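Local coordinates for protein phosphodiesterase (Candida albicans, PDB 6CPU) that is a phosphodiesterase of the HD superfamily, a mainly helical protein that holds a zinc and a magnesium ion, at residues Asn465-Leu470 and Asp556-Asn561; Pro469-Ala474 and Val511-Arg516; Asn75-Asp80 and Ile191-Phe196; Lys34-Glu39 and Ile262-Tyr267. One frame throughout, in Å; residues are numbered along the deposited sequence.

Contact 1: Asn465-Leu470 and Asp556-Asn561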
loop_
_atom_site.group_PDB
_atom_site.type_symbol
_atom_site.label_atom_id
_atom_site.label_comp_id
_atom_site.label_asym_id
_atom_site.label_seq_id
_atom_site.Cartn_x
_atom_site.Cartn_y
_atom_site.Cartn_z
ATOM N N ASN A 465 1.306 13.536 -7.022
ATOM C CA ASN A 465 0.137 13.623 -7.881
ATOM C C ASN A 465 0.107 14.920 -8.696
ATOM O O ASN A 465 -0.240 14.892 -9.875
ATOM C CB ASN A 465 -1.152 13.536 -7.077
ATOM C CG ASN A 465 -1.419 12.146 -6.532
ATOM O OD1 ASN A 465 -0.681 11.184 -6.790
ATOM N ND2 ASN A 465 -2.495 12.031 -5.785
ATOM N N VAL A 466 0.453 16.042 -8.059
ATOM C CA VAL A 466 0.490 17.342 -8.757
ATOM C C VAL A 466 1.644 17.482 -9.760
ATOM O O VAL A 466 1.619 18.410 -10.576
ATOM C CB VAL A 466 0.504 18.551 -7.785
ATOM C CG1 VAL A 466 -0.778 18.578 -6.964
ATOM C CG2 VAL A 466 1.737 18.550 -6.897
ATOM N N THR A 467 2.646 16.599 -9.674
ATOM C CA THR A 467 3.789 16.565 -10.598
ATOM C C THR A 467 3.626 15.590 -11.782
ATOM O O THR A 467 4.482 15.545 -12.664
ATOM C CB THR A 467 5.112 16.216 -9.881
ATOM O OG1 THR A 467 5.136 14.828 -9.519
ATOM C CG2 THR A 467 5.317 17.072 -8.635
ATOM N N ARG A 468 2.553 14.803 -11.794
ATOM C CA ARG A 468 2.240 13.971 -12.957
ATOM C C ARG A 468 1.594 14.845 -14.021
ATOM O O ARG A 468 0.980 15.864 -13.688
ATOM C CB ARG A 468 1.237 12.866 -12.615
ATOM C CG ARG A 468 1.653 11.930 -11.483
ATOM C CD ARG A 468 2.833 11.061 -11.842
ATOM N NE ARG A 468 3.020 9.996 -10.848
ATOM C CZ ARG A 468 3.961 9.054 -10.922
ATOM N NH1 ARG A 468 4.820 9.028 -11.942
ATOM N NH2 ARG A 468 4.056 8.125 -9.968
ATOM N N PRO A 469 1.674 14.425 -15.295
ATOM C CA PRO A 469 0.936 15.137 -16.339
ATOM C C PRO A 469 -0.550 15.317 -16.030
ATOM O O PRO A 469 -1.170 14.490 -15.351
ATOM C CB PRO A 469 1.155 14.265 -17.575
ATOM C CG PRO A 469 2.516 13.701 -17.354
ATOM C CD PRO A 469 2.566 13.405 -15.869
ATOM N N LEU A 470 -1.101 16.403 -16.553
ATOM C CA LEU A 470 -2.407 16.922 -16.161
ATOM C C LEU A 470 -3.546 15.910 -16.068
ATOM O O LEU A 470 -4.281 15.915 -15.081
ATOM C CB LEU A 470 -2.810 18.055 -17.118
ATOM C CG LEU A 470 -4.078 18.853 -16.808
ATOM C CD1 LEU A 470 -4.055 19.437 -15.402
ATOM C CD2 LEU A 470 -4.242 19.962 -17.841
ATOM N N ASP A 556 8.613 21.847 -13.436
ATOM C CA ASP A 556 8.080 22.239 -14.748
ATOM C C ASP A 556 6.631 21.814 -14.925
ATOM O O ASP A 556 5.811 22.598 -15.413
ATOM C CB ASP A 556 8.924 21.657 -15.890
ATOM C CG ASP A 556 10.375 22.123 -15.856
ATOM O OD1 ASP A 556 10.658 23.171 -15.236
ATOM O OD2 ASP A 556 11.236 21.435 -16.445
ATOM N N ILE A 557 6.307 20.582 -14.516
ATOM C CA ILE A 557 4.939 20.068 -14.657
ATOM C C ILE A 557 3.987 20.692 -13.636
ATOM O O ILE A 557 2.830 20.955 -13.959
ATOM C CB ILE A 557 4.877 18.520 -14.578
ATOM C CG1 ILE A 557 5.682 17.893 -15.722
ATOM C CG2 ILE A 557 3.436 18.039 -14.641
ATOM C CD1 ILE A 557 5.942 16.407 -15.564
ATOM N N ILE A 558 4.459 20.929 -12.410
ATOM C CA ILE A 558 3.644 21.634 -11.412
ATOM C C ILE A 558 3.168 22.982 -11.959
ATOM O O ILE A 558 1.985 23.317 -11.862
ATOM C CB ILE A 558 4.402 21.871 -10.090
ATOM C CG1 ILE A 558 4.631 20.547 -9.358
ATOM C CG2 ILE A 558 3.610 22.810 -9.182
ATOM C CD1 ILE A 558 5.758 20.603 -8.348
ATOM N N MET A 559 4.089 23.742 -12.543
ATOM C CA MET A 559 3.745 25.052 -13.108
ATOM C C MET A 559 2.724 24.915 -14.242
ATOM O O MET A 559 1.692 25.585 -14.228
ATOM C CB MET A 559 4.997 25.787 -13.595
ATOM C CG MET A 559 4.763 27.263 -13.901
ATOM S SD MET A 559 4.409 28.250 -12.431
ATOM C CE MET A 559 6.075 28.559 -11.839
ATOM N N GLU A 560 2.997 24.027 -15.200
ATOM C CA GLU A 560 2.061 23.767 -16.301
ATOM C C GLU A 560 0.662 23.419 -15.786
ATOM O O GLU A 560 -0.342 23.973 -16.253
ATOM C CB GLU A 560 2.575 22.637 -17.203
ATOM C CG GLU A 560 3.781 23.014 -18.049
ATOM C CD GLU A 560 4.205 21.909 -18.998
ATOM O OE1 GLU A 560 3.348 21.428 -19.772
ATOM O OE2 GLU A 560 5.400 21.528 -18.976
ATOM N N ASN A 561 0.595 22.503 -14.819
ATOM C CA ASN A 561 -0.677 22.154 -14.192
ATOM C C ASN A 561 -1.300 23.345 -13.461
ATOM O O ASN A 561 -2.505 23.561 -13.546
ATOM C CB ASN A 561 -0.500 20.977 -13.217
ATOM C CG ASN A 561 -0.228 19.658 -13.926
ATOM O OD1 ASN A 561 -0.602 19.470 -15.087
ATOM N ND2 ASN A 561 0.410 18.725 -13.216
#
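Asn561 on helix 552-569 grips the 465-470 loop with both hydrogens of its amide. Asn561 ND2 gives one bond to Val466 O at 2.9 Å and a second to Arg468 O at 3.0 Å. Both acceptors lie close to the amide plane, so the pair fixes the rotation of the group. The carbonyls are met differently: the nitrogen stands 47° out of the plane of Val466 but only 20° from that of Arg468. Asn561 OD1 faces the other way and packs against Leu470, 3.3 Å from Leu470 CB, as the two side chains slide past each other.

The van der Waals packing lies further back along the helix: the Ile557 CG2 methyl rests on two carbonyl oxygens, Thr467 O and Arg468 O, both at 3.4 Å. In the apolar part, Thr467 and Ile558 run side by side in the same direction, with Thr467 CG2 3.6 Å from Ile558 CD1. Val466 CG2 touches Ile558 CG1 more loosely. Thr467 OG1 turns back to Ser464 O, and the Arg468 guanidinium leads away to Trp218, Gln284 and Asp281.

The loop joins helix 446-462, whose Asp462 binds zinc, to helix 470-495, N-capped by Pro469. Helix 525-547 packs on Val466, Thr467 and Ile558 through Ala537, Phe541 and Ile533.

Contact 2: Pro469-Ala474 and Val511-Arg516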
loop_
_atom_site.group_PDB
_atom_site.type_symbol
_atom_site.label_atom_id
_atom_site.label_comp_id
_atom_site.label_asym_id
_atom_site.label_seq_id
_atom_site.Cartn_x
_atom_site.Cartn_y
_atom_site.Cartn_z
ATOM N N PRO A 469 1.674 14.425 -15.295
ATOM C CA PRO A 469 0.936 15.137 -16.339
ATOM C C PRO A 469 -0.550 15.317 -16.030
ATOM O O PRO A 469 -1.170 14.490 -15.351
ATOM C CB PRO A 469 1.155 14.265 -17.575
ATOM C CG PRO A 469 2.516 13.701 -17.354
ATOM C CD PRO A 469 2.566 13.405 -15.869
ATOM N N LEU A 470 -1.101 16.403 -16.553
ATOM C CA LEU A 470 -2.407 16.922 -16.161
ATOM C C LEU A 470 -3.546 15.910 -16.068
ATOM O O LEU A 470 -4.281 15.915 -15.081
ATOM C CB LEU A 470 -2.810 18.055 -17.118
ATOM C CG LEU A 470 -4.078 18.853 -16.808
ATOM C CD1 LEU A 470 -4.055 19.437 -15.402
ATOM C CD2 LEU A 470 -4.242 19.962 -17.841
ATOM N N ARG A 471 -3.706 15.055 -17.078
ATOM C CA ARG A 471 -4.834 14.127 -17.103
ATOM C C ARG A 471 -4.772 13.129 -15.938
ATOM O O ARG A 471 -5.784 12.863 -15.278
ATOM C CB ARG A 471 -4.865 13.359 -18.422
ATOM C CG ARG A 471 -6.172 12.630 -18.696
ATOM C CD ARG A 471 -6.089 11.901 -20.033
ATOM N NE ARG A 471 -4.958 10.977 -20.021
ATOM C CZ ARG A 471 -4.959 9.786 -19.423
ATOM N NH1 ARG A 471 -6.042 9.333 -18.800
ATOM N NH2 ARG A 471 -3.865 9.041 -19.457
ATOM N N VAL A 472 -3.586 12.579 -15.709
ATOM C CA VAL A 472 -3.372 11.613 -14.625
ATOM C C VAL A 472 -3.499 12.321 -13.279
ATOM O O VAL A 472 -4.057 11.768 -12.331
ATOM C CB VAL A 472 -1.985 10.943 -14.733
ATOM C CG1 VAL A 472 -1.694 10.077 -13.507
ATOM C CG2 VAL A 472 -1.896 10.109 -16.007
ATOM N N SER A 473 -2.970 13.544 -13.205
ATOM C CA SER A 473 -3.018 14.337 -11.980
ATOM C C SER A 473 -4.452 14.585 -11.573
ATOM O O SER A 473 -4.782 14.517 -10.391
ATOM C CB SER A 473 -2.261 15.657 -12.164
ATOM O OG SER A 473 -2.133 16.374 -10.944
ATOM N N ALA A 474 -5.314 14.845 -12.553
ATOM C CA ALA A 474 -6.730 15.076 -12.296
ATOM C C ALA A 474 -7.454 13.820 -11.819
ATOM O O ALA A 474 -8.346 13.907 -10.983
ATOM C CB ALA A 474 -7.420 15.614 -13.543
ATOM N N VAL A 511 -13.495 5.821 -12.691
ATOM C CA VAL A 511 -12.838 7.103 -12.848
ATOM C C VAL A 511 -12.758 7.380 -14.349
ATOM O O VAL A 511 -12.320 6.515 -15.100
ATOM C CB VAL A 511 -11.424 7.086 -12.237
ATOM C CG1 VAL A 511 -10.658 8.353 -12.600
ATOM C CG2 VAL A 511 -11.506 6.910 -10.717
ATOM N N PRO A 512 -13.184 8.579 -14.795
ATOM C CA PRO A 512 -13.140 8.839 -16.245
ATOM C C PRO A 512 -11.732 8.861 -16.827
ATOM O O PRO A 512 -10.784 9.252 -16.147
ATOM C CB PRO A 512 -13.788 10.221 -16.376
ATOM C CG PRO A 512 -14.613 10.377 -15.145
ATOM C CD PRO A 512 -13.839 9.679 -14.068
ATOM N N HIS A 513 -11.606 8.444 -18.086
ATOM C CA HIS A 513 -10.323 8.479 -18.782
ATOM C C HIS A 513 -9.921 9.905 -19.172
ATOM O O HIS A 513 -8.750 10.265 -19.092
ATOM C CB HIS A 513 -10.361 7.594 -20.030
ATOM C CG HIS A 513 -9.023 7.408 -20.678
ATOM N ND1 HIS A 513 -8.209 6.328 -20.412
ATOM C CD2 HIS A 513 -8.353 8.170 -21.575
ATOM C CE1 HIS A 513 -7.098 6.430 -21.118
ATOM N NE2 HIS A 513 -7.160 7.541 -21.831
ATOM N N GLU A 514 -10.897 10.707 -19.594
ATOM C CA GLU A 514 -10.620 12.022 -20.159
ATOM C C GLU A 514 -10.823 13.141 -19.144
ATOM O O GLU A 514 -11.823 13.166 -18.420
ATOM C CB GLU A 514 -11.516 12.281 -21.378
ATOM C CG GLU A 514 -11.449 11.218 -22.470
ATOM C CD GLU A 514 -10.063 11.046 -23.083
ATOM O OE1 GLU A 514 -9.198 11.943 -22.945
ATOM O OE2 GLU A 514 -9.843 9.994 -23.719
ATOM N N LEU A 515 -9.870 14.069 -19.117
ATOM C CA LEU A 515 -9.944 15.266 -18.284
ATOM C C LEU A 515 -11.309 15.948 -18.360
ATOM O O LEU A 515 -11.879 16.333 -17.337
ATOM C CB LEU A 515 -8.842 16.250 -18.697
ATOM C CG LEU A 515 -8.678 17.540 -17.888
ATOM C CD1 LEU A 515 -8.606 17.268 -16.391
ATOM C CD2 LEU A 515 -7.435 18.278 -18.359
ATOM N N ARG A 516 -11.832 16.080 -19.577
ATOM C CA ARG A 516 -13.120 16.730 -19.815
ATOM C C ARG A 516 -14.227 16.157 -18.926
ATOM O O ARG A 516 -14.918 16.910 -18.232
ATOM C CB ARG A 516 -13.512 16.594 -21.294
ATOM C CG ARG A 516 -14.676 17.469 -21.729
ATOM C CD ARG A 516 -14.979 17.279 -23.208
ATOM N NE ARG A 516 -16.056 18.159 -23.666
ATOM C CZ ARG A 516 -16.611 18.118 -24.878
ATOM N NH1 ARG A 516 -16.204 17.234 -25.786
ATOM N NH2 ARG A 516 -17.586 18.968 -25.183
#
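Arg471 and Leu515 bring the backbones nearest, 5.4 Å between their CA atoms, where the first turn of helix 470-495 meets the start of helix 515-521, N-capped by Glu514. The polar half of the contact is Arg471 on His513. The arginine chain runs extended to CD and then bends, chi3 57° carrying NE out of line. NH1 is used twice. Arg471 NH1 donates to His513 O at 2.9 Å, on a lone pair in the carbonyl plane, and it also sits 3.7 Å above the imidazole, over the ring centre. Guanidinium and ring are nearly parallel, 10° apart with centres at 4.3 Å, a parallel guanidinium-imidazole stack. Glu514 CD lies in plane at the edge of the same ring. Glu514 OE1 stays 5.2 Å from Arg471 NE, a separation at which the opposite charges may still attract; NE itself forms a salt bridge with Asp309.

The apolar half is the fork of Leu515, which reaches two residues one helical turn apart. Leu515 CD1 rests on Ala474 CB at 3.5 Å, while Leu515 CD2 touches Leu470 CD2 at 3.6 Å, the two leucines crossing at about a right angle.

This surface contact sets His513-Leu515 against the first turn of helix 470-495, while Val511 packs further along it on Gln475, Val479 and Arg482. Phe564 of helix 552-569 packs on both leucines, Ile518 of helix 515-521 adjoins Ala474, and Pro512 O accepts a hydrogen bond from Gln475.

Contact 3: Asn75-Asp80 and Ile191-Phe196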
loop_
_atom_site.group_PDB
_atom_site.type_symbol
_atom_site.label_atom_id
_atom_site.label_comp_id
_atom_site.label_asym_id
_atom_site.label_seq_id
_atom_site.Cartn_x
_atom_site.Cartn_y
_atom_site.Cartn_z
ATOM N N ASN A 75 -2.154 -37.113 -0.275
ATOM C CA ASN A 75 -1.465 -35.809 -0.513
ATOM C C ASN A 75 0.033 -35.865 -0.210
ATOM O O ASN A 75 0.446 -36.291 0.867
ATOM C CB ASN A 75 -2.106 -34.678 0.318
ATOM C CG ASN A 75 -2.852 -33.662 -0.534
ATOM O OD1 ASN A 75 -2.385 -33.261 -1.599
ATOM N ND2 ASN A 75 -4.012 -33.222 -0.053
ATOM N N THR A 76 0.835 -35.427 -1.174
ATOM C CA THR A 76 2.243 -35.129 -0.933
ATOM C C THR A 76 2.420 -33.735 -0.290
ATOM O O THR A 76 3.490 -33.424 0.230
ATOM C CB THR A 76 3.057 -35.206 -2.247
ATOM O OG1 THR A 76 4.460 -35.204 -1.953
ATOM C CG2 THR A 76 2.732 -34.029 -3.189
ATOM N N SER A 77 1.371 -32.913 -0.314
ATOM C CA SER A 77 1.478 -31.504 0.076
ATOM C C SER A 77 1.685 -31.261 1.570
ATOM O O SER A 77 0.866 -31.664 2.403
ATOM C CB SER A 77 0.234 -30.731 -0.374
ATOM O OG SER A 77 0.145 -29.493 0.314
ATOM N N LYS A 78 2.757 -30.551 1.895
ATOM C CA LYS A 78 3.001 -30.131 3.273
ATOM C C LYS A 78 1.942 -29.134 3.765
ATOM O O LYS A 78 1.512 -29.201 4.914
ATOM C CB LYS A 78 4.413 -29.561 3.407
ATOM C CG LYS A 78 5.472 -30.653 3.364
ATOM C CD LYS A 78 6.884 -30.095 3.349
ATOM C CE LYS A 78 7.897 -31.208 3.568
ATOM N NZ LYS A 78 9.281 -30.685 3.727
ATOM N N LEU A 79 1.491 -28.236 2.892
ATOM C CA LEU A 79 0.432 -27.287 3.270
ATOM C C LEU A 79 -0.843 -28.013 3.652
ATOM O O LEU A 79 -1.444 -27.743 4.695
ATOM C CB LEU A 79 0.110 -26.312 2.125
ATOM C CG LEU A 79 0.871 -24.996 2.029
ATOM C CD1 LEU A 79 0.359 -24.237 0.813
ATOM C CD2 LEU A 79 0.737 -24.166 3.300
ATOM N N ASP A 80 -1.259 -28.937 2.791
ATOM C CA ASP A 80 -2.498 -29.682 2.991
ATOM C C ASP A 80 -2.442 -30.566 4.248
ATOM O O ASP A 80 -3.456 -30.768 4.909
ATOM C CB ASP A 80 -2.815 -30.526 1.748
ATOM C CG ASP A 80 -3.105 -29.666 0.496
ATOM O OD1 ASP A 80 -3.385 -28.443 0.616
ATOM O OD2 ASP A 80 -3.058 -30.225 -0.621
ATOM N N ILE A 191 5.537 -20.410 -0.626
ATOM C CA ILE A 191 6.394 -20.121 -1.779
ATOM C C ILE A 191 6.717 -21.419 -2.520
ATOM O O ILE A 191 6.739 -21.456 -3.751
ATOM C CB ILE A 191 7.685 -19.415 -1.352
ATOM C CG1 ILE A 191 7.358 -17.970 -0.933
ATOM C CG2 ILE A 191 8.723 -19.424 -2.469
ATOM C CD1 ILE A 191 8.418 -17.310 -0.077
ATOM N N GLU A 192 6.933 -22.471 -1.741
ATOM C CA GLU A 192 7.280 -23.789 -2.264
ATOM C C GLU A 192 6.124 -24.424 -3.036
ATOM O O GLU A 192 6.336 -25.020 -4.098
ATOM C CB GLU A 192 7.692 -24.692 -1.100
ATOM C CG GLU A 192 8.537 -25.888 -1.493
ATOM C CD GLU A 192 8.806 -26.815 -0.320
ATOM O OE1 GLU A 192 8.875 -28.039 -0.544
ATOM O OE2 GLU A 192 8.930 -26.328 0.824
ATOM N N GLU A 193 4.901 -24.279 -2.523
ATOM C CA GLU A 193 3.732 -24.950 -3.111
ATOM C C GLU A 193 2.822 -24.108 -4.003
ATOM O O GLU A 193 2.123 -24.660 -4.849
ATOM C CB GLU A 193 2.896 -25.576 -2.008
ATOM C CG GLU A 193 3.655 -26.649 -1.235
ATOM C CD GLU A 193 2.747 -27.487 -0.359
ATOM O OE1 GLU A 193 1.617 -27.818 -0.779
ATOM O OE2 GLU A 193 3.167 -27.822 0.761
ATOM N N ILE A 194 2.803 -22.793 -3.818
ATOM C CA ILE A 194 1.913 -21.941 -4.619
ATOM C C ILE A 194 2.682 -21.264 -5.731
ATOM O O ILE A 194 3.765 -20.738 -5.501
ATOM C CB ILE A 194 1.213 -20.879 -3.749
ATOM C CG1 ILE A 194 0.314 -21.586 -2.738
ATOM C CG2 ILE A 194 0.421 -19.901 -4.621
ATOM C CD1 ILE A 194 -0.316 -20.687 -1.706
ATOM N N ASN A 195 2.113 -21.292 -6.937
ATOM C CA ASN A 195 2.667 -20.602 -8.093
ATOM C C ASN A 195 1.963 -19.245 -8.223
ATOM O O ASN A 195 0.899 -19.137 -8.819
ATOM C CB ASN A 195 2.484 -21.447 -9.363
ATOM C CG ASN A 195 3.437 -21.048 -10.475
ATOM O OD1 ASN A 195 4.482 -20.450 -10.225
ATOM N ND2 ASN A 195 3.086 -21.382 -11.708
ATOM N N PHE A 196 2.562 -18.216 -7.640
ATOM C CA PHE A 196 1.864 -16.937 -7.479
ATOM C C PHE A 196 1.503 -16.226 -8.788
ATOM O O PHE A 196 0.467 -15.545 -8.854
ATOM C CB PHE A 196 2.628 -16.037 -6.503
ATOM C CG PHE A 196 2.393 -16.404 -5.067
ATOM C CD1 PHE A 196 1.339 -15.842 -4.360
ATOM C CD2 PHE A 196 3.186 -17.351 -4.432
ATOM C CE1 PHE A 196 1.095 -16.189 -3.048
ATOM C CE2 PHE A 196 2.942 -17.705 -3.119
ATOM C CZ PHE A 196 1.908 -17.119 -2.423
#
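The carboxylate of Glu193 is the flat group at the centre, taken up by Ser77 and Leu79. Leu79 N meets Glu193 OE2 on its syn side, 25° out of the carboxylate plane, in a hydrogen bond of 2.7 Å. Lys78 N lies 3.0 Å from the same Glu193 OE2. The other oxygen, Glu193 OE1, receives Ser77 OG at a very short 2.5 Å. Leu79 runs past the carboxylate in the opposite direction, Leu79 CB 3.6 Å from Glu193 OE1. The other flat group, the Phe196 ring, carries Ile194 CG2 over the centre of one face and makes an edge-to-face pair with Phe33.

Glu193 CG lies beside its backbone N (chi1 -62°), and the chain is extended beyond it, so the acid spans the gap between the segments. Ser77 OG, anti to its own N, is engaged twice: besides giving to Glu193 OE1, it accepts from Asp80 N at 2.9 Å, nearly straight at 173°. Beyond the acid, Leu79 CD1 and Ile194 CD1 make a light apolar touch of 4.4 Å.

The Ser77-Asp80 bond is an ST motif at a turn of helical backbone leading toward helix 84-94. A glutamate from the last turn of helix 177-193 clasps that turn by the serine hydroxyl and a backbone N-H.

Contact 4: Lys34-Glu39 and Ile262-Tyr267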
loop_
_atom_site.group_PDB
_atom_site.type_symbol
_atom_site.label_atom_id
_atom_site.label_comp_id
_atom_site.label_asym_id
_atom_site.label_seq_id
_atom_site.Cartn_x
_atom_site.Cartn_y
_atom_site.Cartn_z
ATOM N N LYS A 34 -6.637 -14.106 -3.785
ATOM C CA LYS A 34 -7.234 -13.391 -4.913
ATOM C C LYS A 34 -8.267 -12.344 -4.506
ATOM O O LYS A 34 -8.605 -11.474 -5.312
ATOM C CB LYS A 34 -7.849 -14.379 -5.914
ATOM C CG LYS A 34 -6.786 -15.080 -6.740
ATOM C CD LYS A 34 -7.349 -15.844 -7.923
ATOM C CE LYS A 34 -7.981 -17.144 -7.497
ATOM N NZ LYS A 34 -8.194 -18.020 -8.689
ATOM N N LYS A 35 -8.738 -12.397 -3.261
ATOM C CA LYS A 35 -9.730 -11.429 -2.777
ATOM C C LYS A 35 -9.308 -9.951 -2.868
ATOM O O LYS A 35 -10.169 -9.065 -3.072
ATOM C CB LYS A 35 -10.190 -11.799 -1.368
ATOM C CG LYS A 35 -11.051 -13.051 -1.421
ATOM C CD LYS A 35 -11.711 -13.363 -0.109
ATOM C CE LYS A 35 -12.708 -14.490 -0.281
ATOM N NZ LYS A 35 -13.978 -14.015 -0.889
ATOM N N THR A 36 -8.006 -9.672 -2.769
ATOM C CA THR A 36 -7.524 -8.299 -2.873
ATOM C C THR A 36 -7.231 -7.856 -4.334
ATOM O O THR A 36 -6.579 -6.829 -4.567
ATOM C CB THR A 36 -6.324 -8.071 -1.930
ATOM O OG1 THR A 36 -5.330 -9.080 -2.143
ATOM C CG2 THR A 36 -6.799 -8.121 -0.507
ATOM N N SER A 37 -7.720 -8.618 -5.310
ATOM C CA SER A 37 -7.584 -8.230 -6.713
ATOM C C SER A 37 -8.650 -7.214 -7.114
ATOM O O SER A 37 -8.530 -6.583 -8.173
ATOM C CB SER A 37 -7.695 -9.439 -7.627
ATOM O OG SER A 37 -9.036 -9.903 -7.660
ATOM N N THR A 38 -9.679 -7.066 -6.280
ATOM C CA THR A 38 -10.848 -6.217 -6.589
ATOM C C THR A 38 -10.642 -4.785 -6.115
ATOM O O THR A 38 -9.617 -4.454 -5.494
ATOM C CB THR A 38 -12.128 -6.775 -5.927
ATOM O OG1 THR A 38 -12.074 -6.554 -4.511
ATOM C CG2 THR A 38 -12.297 -8.274 -6.207
ATOM N N GLU A 39 -11.631 -3.930 -6.393
ATOM C CA GLU A 39 -11.571 -2.529 -5.987
ATOM C C GLU A 39 -12.458 -2.235 -4.773
ATOM O O GLU A 39 -12.707 -1.077 -4.459
ATOM C CB GLU A 39 -11.990 -1.633 -7.158
ATOM C CG GLU A 39 -11.078 -1.723 -8.360
ATOM C CD GLU A 39 -9.673 -1.201 -8.098
ATOM O OE1 GLU A 39 -9.499 -0.223 -7.333
ATOM O OE2 GLU A 39 -8.719 -1.760 -8.678
ATOM N N ILE A 262 1.517 -10.460 -0.121
ATOM C CA ILE A 262 1.428 -10.173 1.309
ATOM C C ILE A 262 1.308 -8.671 1.554
ATOM O O ILE A 262 0.478 -8.254 2.349
ATOM C CB ILE A 262 2.677 -10.680 2.089
ATOM C CG1 ILE A 262 2.781 -12.211 2.166
ATOM C CG2 ILE A 262 2.768 -10.060 3.474
ATOM C CD1 ILE A 262 1.566 -13.002 1.828
ATOM N N VAL A 263 2.107 -7.872 0.841
ATOM C CA VAL A 263 2.028 -6.409 0.948
ATOM C C VAL A 263 0.659 -5.911 0.482
ATOM O O VAL A 263 0.015 -5.121 1.181
ATOM C CB VAL A 263 3.129 -5.697 0.118
ATOM C CG1 VAL A 263 2.870 -4.197 0.058
ATOM C CG2 VAL A 263 4.505 -5.964 0.701
ATOM N N ARG A 264 0.213 -6.368 -0.682
ATOM C CA ARG A 264 -1.107 -5.957 -1.208
ATOM C C ARG A 264 -2.213 -6.250 -0.192
ATOM O O ARG A 264 -3.106 -5.418 0.031
ATOM C CB ARG A 264 -1.400 -6.636 -2.543
ATOM C CG ARG A 264 -2.718 -6.232 -3.158
ATOM C CD ARG A 264 -2.933 -6.902 -4.494
ATOM N NE ARG A 264 -3.407 -8.282 -4.359
ATOM C CZ ARG A 264 -3.779 -9.055 -5.372
ATOM N NH1 ARG A 264 -3.685 -8.624 -6.619
ATOM N NH2 ARG A 264 -4.251 -10.275 -5.140
ATOM N N ASP A 265 -2.124 -7.409 0.459
ATOM C CA ASP A 265 -3.090 -7.813 1.484
ATOM C C ASP A 265 -3.141 -6.904 2.731
ATOM O O ASP A 265 -4.119 -6.952 3.479
ATOM C CB ASP A 265 -2.833 -9.272 1.932
ATOM C CG ASP A 265 -3.239 -10.312 0.883
ATOM O OD1 ASP A 265 -3.962 -9.969 -0.084
ATOM O OD2 ASP A 265 -2.827 -11.503 1.028
ATOM N N THR A 266 -2.124 -6.073 2.945
ATOM C CA THR A 266 -2.137 -5.141 4.059
ATOM C C THR A 266 -2.765 -3.797 3.699
ATOM O O THR A 266 -2.960 -2.977 4.582
ATOM C CB THR A 266 -0.736 -4.868 4.631
ATOM O OG1 THR A 266 0.056 -4.149 3.683
ATOM C CG2 THR A 266 -0.041 -6.178 5.000
ATOM N N TYR A 267 -3.047 -3.577 2.414
ATOM C CA TYR A 267 -3.703 -2.349 1.964
ATOM C C TYR A 267 -5.197 -2.582 1.855
ATOM O O TYR A 267 -5.632 -3.665 1.490
ATOM C CB TYR A 267 -3.097 -1.884 0.623
ATOM C CG TYR A 267 -1.777 -1.178 0.799
ATOM C CD1 TYR A 267 -0.569 -1.844 0.663
ATOM C CD2 TYR A 267 -1.735 0.179 1.122
ATOM C CE1 TYR A 267 0.637 -1.193 0.862
ATOM C CE2 TYR A 267 -0.526 0.829 1.326
ATOM C CZ TYR A 267 0.657 0.149 1.191
ATOM O OH TYR A 267 1.860 0.834 1.393
#
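Thr36 against Arg264 and Asp265 makes a buried, chiefly polar contact near the middle of the chain, about 9 Å from its centre, where the loop after helix 25-34 meets the C-terminal end of helix 253-264. The Thr36 hydroxyl serves both partners. Thr36 OG1 donates to Asp265 OD1 at 2.6 Å, meeting that oxygen nearly along its C-O axis, and accepts a weak bond from Arg264 NE at 3.0 Å, bent to 128°. With chi1 52°, OG1 sits between its own N and carbonyl carbon, turned to Asp265 and Arg264 together; Thr36 CG2 also touches Asp265 OD1, at 3.4 Å.

Arg264 is extended to CD and bends at chi3, 80°. The peptide between Thr36 and Ser37 then packs on one face of its guanidinium: Thr36 O stands 3.5 Å above the plane and Ser37 N 3.8 Å, both toward the rim. The ends of the group are held by other partners, NH1 by a salt bridge to Asp228 and NH2 by Phe33 O.

Each backbone is also braced from within. Lys34 O accepts from both Ser37 N and Ser37 OG, and Val263 O from both Thr266 N and Thr266 OG1, the latter at 2.7 Å. A type I turn from Arg264 to Tyr267 overlaps these bonds.

Helix 227-242 packs on Ser37 and Arg264, helix 377-394 on Val263 and Thr266, and helix 276-292 on Arg264 and Tyr267. Tyr267 OH hydrogen-bonds to Leu347 O and Asp350 N, the latter residue a zinc ligand.

How the contacts relate
Contacts 1 and 2 adjoin, with centres about 12 Å apart. They share Pro469 and Leu470, and Asn465 O lies 2.6 Å from Ser473 OG, a probable hydrogen bond. Contact 3 is on the opposite side of the chain's centre from contact 1, about 47 Å away between centres. Contact 4 lies between these extremes, its centre about 21 Å from that of contact 3 and 30 Å from that of contact 1; contact 3 is nested in the chain loop that contact 4 closes. Two of the contacts come near the zinc site of His278, His349, Asp350 and Asp462: the Arg468 side chain of contact 1 is about 11 Å from the metal, and the Tyr267 hydroxyl of contact 4 hydrogen-bonds to the backbone N of Asp350.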